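MNMC2 (Aquifex aeolicus, PDB 3VYW) binds S-adenosylmethionine and acts as a tRNA methyltransferase in wobble-uridine modification, working without the oxidase domain to which such enzymes are usually fused. Local coordinates at residues V113-L118 with V127-F132. Residues are numbered along the deposited sequence; the frame is centred on the assembly and turned at random.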
ATOM      1  N   VAL A 113       4.526 -11.476  10.555  1.00 31.48           N
ATOM      2  CA  VAL A 113       5.433 -12.304   9.824  1.00 33.01           C
ATOM      3  C   VAL A 113       6.843 -11.782   9.903  1.00 33.44           C
ATOM      4  O   VAL A 113       7.750 -12.528  10.053  1.00 37.13           O
ATOM      5  CB  VAL A 113       4.962 -12.497   8.390  1.00 34.47           C
ATOM      6  CG1 VAL A 113       6.039 -13.092   7.540  1.00 27.79           C
ATOM      7  CG2 VAL A 113       3.756 -13.381   8.388  1.00 35.13           C
ATOM      8  N   ALA A 114       7.011 -10.491   9.816  1.00 28.88           N
ATOM      9  CA  ALA A 114       8.310  -9.924   9.941  1.00 33.13           C
ATOM     10  C   ALA A 114       8.925 -10.157  11.293  1.00 36.99           C
ATOM     11  O   ALA A 114      10.057 -10.522  11.390  1.00 43.83           O
ATOM     12  CB  ALA A 114       8.231  -8.447   9.663  1.00 28.24           C
ATOM     13  N   LEU A 115       8.173  -9.929  12.342  1.00 40.31           N
ATOM     14  CA  LEU A 115       8.680 -10.066  13.679  1.00 36.17           C
ATOM     15  C   LEU A 115       9.094 -11.467  13.994  1.00 39.12           C
ATOM     16  O   LEU A 115      10.016 -11.671  14.698  1.00 43.56           O
ATOM     17  CB  LEU A 115       7.701  -9.559  14.706  1.00 34.98           C
ATOM     18  CG  LEU A 115       7.421  -8.088  14.808  1.00 37.74           C
ATOM     19  CD1 LEU A 115       6.298  -7.887  15.782  1.00 37.91           C
ATOM     20  CD2 LEU A 115       8.616  -7.303  15.238  1.00 38.22           C
ATOM     21  N   LYS A 116       8.407 -12.452  13.486  1.00 42.37           N
ATOM     22  CA  LYS A 116       8.872 -13.789  13.713  1.00 42.81           C
ATOM     23  C   LYS A 116      10.233 -14.063  13.111  1.00 45.32           C
ATOM     24  O   LYS A 116      11.082 -14.626  13.736  1.00 44.57           O
ATOM     25  CB  LYS A 116       7.877 -14.776  13.158  1.00 46.38           C
ATOM     26  CG  LYS A 116       8.006 -16.139  13.776  1.00 48.90           C
ATOM     27  CD  LYS A 116       7.740 -17.226  12.774  1.00 53.04           C
ATOM     28  CE  LYS A 116       8.213 -18.550  13.299  1.00 53.77           C
ATOM     29  NZ  LYS A 116       7.610 -18.873  14.604  1.00 56.92           N
ATOM     30  N   HIS A 117      10.422 -13.696  11.870  1.00 44.78           N
ATOM     31  CA  HIS A 117      11.698 -13.773  11.251  1.00 43.11           C
ATOM     32  C   HIS A 117      12.717 -12.870  11.803  1.00 41.62           C
ATOM     33  O   HIS A 117      13.844 -13.247  11.949  1.00 44.30           O
ATOM     34  CB  HIS A 117      11.550 -13.597   9.773  1.00 42.22           C
ATOM     35  CG  HIS A 117      10.710 -14.644   9.166  1.00 45.19           C
ATOM     36  ND1 HIS A 117      11.205 -15.621   8.457  1.00 49.27           N
ATOM     37  CD2 HIS A 117       9.374 -14.885   9.276  1.00 47.35           C
ATOM     38  CE1 HIS A 117      10.233 -16.429   8.091  1.00 49.17           C
ATOM     39  NE2 HIS A 117       9.115 -15.972   8.597  1.00 47.83           N
ATOM     40  N   LEU A 118      12.370 -11.654  12.118  1.00 41.07           N
ATOM     41  CA  LEU A 118      13.389 -10.780  12.590  1.00 42.82           C
ATOM     42  C   LEU A 118      13.967 -11.316  13.859  1.00 51.51           C
ATOM     43  O   LEU A 118      15.147 -11.289  14.051  1.00 53.55           O
ATOM     44  CB  LEU A 118      12.804  -9.434  12.908  1.00 44.71           C
ATOM     45  CG  LEU A 118      12.565  -8.537  11.738  1.00 47.68           C
ATOM     46  CD1 LEU A 118      11.797  -7.339  12.218  1.00 49.23           C
ATOM     47  CD2 LEU A 118      13.902  -8.117  11.214  1.00 46.63           C
ATOM     48  N   VAL A 127      12.758  -3.411  17.696  1.00 40.10           N
ATOM     49  CA  VAL A 127      12.059  -3.082  16.488  1.00 37.43           C
ATOM     50  C   VAL A 127      11.146  -1.906  16.646  1.00 39.21           C
ATOM     51  O   VAL A 127      10.357  -1.874  17.527  1.00 37.32           O
ATOM     52  CB  VAL A 127      11.259  -4.266  16.006  1.00 34.24           C
ATOM     53  CG1 VAL A 127      10.751  -3.993  14.633  1.00 34.85           C
ATOM     54  CG2 VAL A 127      12.112  -5.496  15.982  1.00 31.28           C
ATOM     55  N   GLU A 128      11.264  -0.933  15.767  1.00 41.69           N
ATOM     56  CA  GLU A 128      10.369   0.203  15.787  1.00 47.28           C
ATOM     57  C   GLU A 128       9.364   0.173  14.648  1.00 45.59           C
ATOM     58  O   GLU A 128       9.718   0.255  13.516  1.00 39.31           O
ATOM     59  CB  GLU A 128      11.156   1.487  15.671  1.00 47.07           C
ATOM     60  CG  GLU A 128      11.986   1.850  16.860  1.00 58.19           C
ATOM     61  CD  GLU A 128      12.569   3.234  16.736  1.00 68.25           C
ATOM     62  OE1 GLU A 128      13.799   3.371  16.723  1.00 68.60           O
ATOM     63  OE2 GLU A 128      11.796   4.193  16.654  1.00 67.17           O
ATOM     64  N   ILE A 129       8.096   0.079  14.985  1.00 41.62           N
ATOM     65  CA  ILE A 129       7.048   0.107  14.006  1.00 42.08           C
ATOM     66  C   ILE A 129       6.091   1.261  14.184  1.00 43.41           C
ATOM     67  O   ILE A 129       5.564   1.468  15.229  1.00 43.84           O
ATOM     68  CB  ILE A 129       6.220  -1.170  14.062  1.00 38.18           C
ATOM     69  CG1 ILE A 129       7.109  -2.364  13.872  1.00 37.81           C
ATOM     70  CG2 ILE A 129       5.164  -1.167  12.997  1.00 32.62           C
ATOM     71  CD1 ILE A 129       6.442  -3.647  14.245  1.00 37.25           C
ATOM     72  N   ILE A 130       5.861   1.989  13.108  1.00 45.69           N
ATOM     73  CA  ILE A 130       4.784   2.937  13.002  1.00 40.09           C
ATOM     74  C   ILE A 130       3.839   2.522  11.906  1.00 42.00           C
ATOM     75  O   ILE A 130       4.221   2.315  10.801  1.00 37.10           O
ATOM     76  CB  ILE A 130       5.319   4.315  12.675  1.00 39.89           C
ATOM     77  CG1 ILE A 130       6.229   4.772  13.790  1.00 37.98           C
ATOM     78  CG2 ILE A 130       4.185   5.277  12.459  1.00 33.65           C
ATOM     79  CD1 ILE A 130       6.762   6.155  13.611  1.00 42.07           C
ATOM     80  N   SER A 131       2.574   2.432  12.234  1.00 41.04           N
ATOM     81  CA  SER A 131       1.590   2.001  11.282  1.00 38.54           C
ATOM     82  C   SER A 131       0.449   2.959  11.161  1.00 36.39           C
ATOM     83  O   SER A 131       0.268   3.783  11.982  1.00 41.86           O
ATOM     84  CB  SER A 131       1.086   0.643  11.637  1.00 37.47           C
ATOM     85  OG  SER A 131       0.378   0.159  10.554  1.00 46.96           O
ATOM     86  N   PHE A 132      -0.290   2.876  10.084  1.00 37.25           N
ATOM     87  CA  PHE A 132      -1.339   3.807   9.795  1.00 35.03           C
ATOM     88  C   PHE A 132      -2.562   3.000   9.563  1.00 36.93           C
ATOM     89  O   PHE A 132      -2.522   2.053   8.879  1.00 35.88           O
ATOM     90  CB  PHE A 132      -0.996   4.587   8.535  1.00 42.64           C
ATOM     91  CG  PHE A 132       0.189   5.479   8.684  1.00 44.09           C
ATOM     92  CD1 PHE A 132       1.408   5.115   8.191  1.00 47.84           C
ATOM     93  CD2 PHE A 132       0.079   6.670   9.330  1.00 46.98           C
ATOM     94  CE1 PHE A 132       2.498   5.924   8.355  1.00 49.50           C
ATOM     95  CE2 PHE A 132       1.160   7.486   9.485  1.00 45.64           C
ATOM     96  CZ  PHE A 132       2.371   7.112   9.003  1.00 45.87           C
TER
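Leu115 and Leu118 meet Val127 and Ile129 through aliphatic carbons, mostly methyl groups, with no ring, amide or carboxylate between them, so there are no aromatic faces or edges to align. This is the return half of a beta-alpha-beta crossover in the Rossmann-like fold of S-adenosylmethionine-dependent methyltransferases. Strand 97-103 leads into helix 109-121, which runs back over the sheet to strand 126-133, parallel to the first and next to it. The two short segments are nearly antiparallel, at 171°, with their axes 11.2 Å apart at closest approach. Four buried side chains bridge that spacing. Leu115 contributes its CD2, which comes nearly head-on at the fork of Val127, 4.0 Å from both CG1 and CG2 and 4.1 Å from CB. With its CG beside the backbone N (chi1 -69°) and anti to the carbonyl carbon, Leu115 reaches the strand although its CB does not point there. The same CD2 lies 4.4 Å from CD1 of Ile129, the next residue along the strand whose side chain faces the helix. Three residues on from Leu115, nearly one helical turn, Leu118 brings CD1 to 4.2 Å from CG2 of Val127, so that Val127 CG2 is approached by both leucines. Leu118 also packs against Ile88, Leu89 and Ala92 of helix 88-94. On the opposite sheet face, Glu128 forms a salt bridge with Arg99 of strand 97-103, while Ile130 rests on Leu101. The contact lies back from the cofactor site: the side chain of Ile129 is about 10 Å from bound S-adenosylmethionine. Within the helix, the backbone N of Leu118 donates a hydrogen bond of 2.7 Å to Ala114 O.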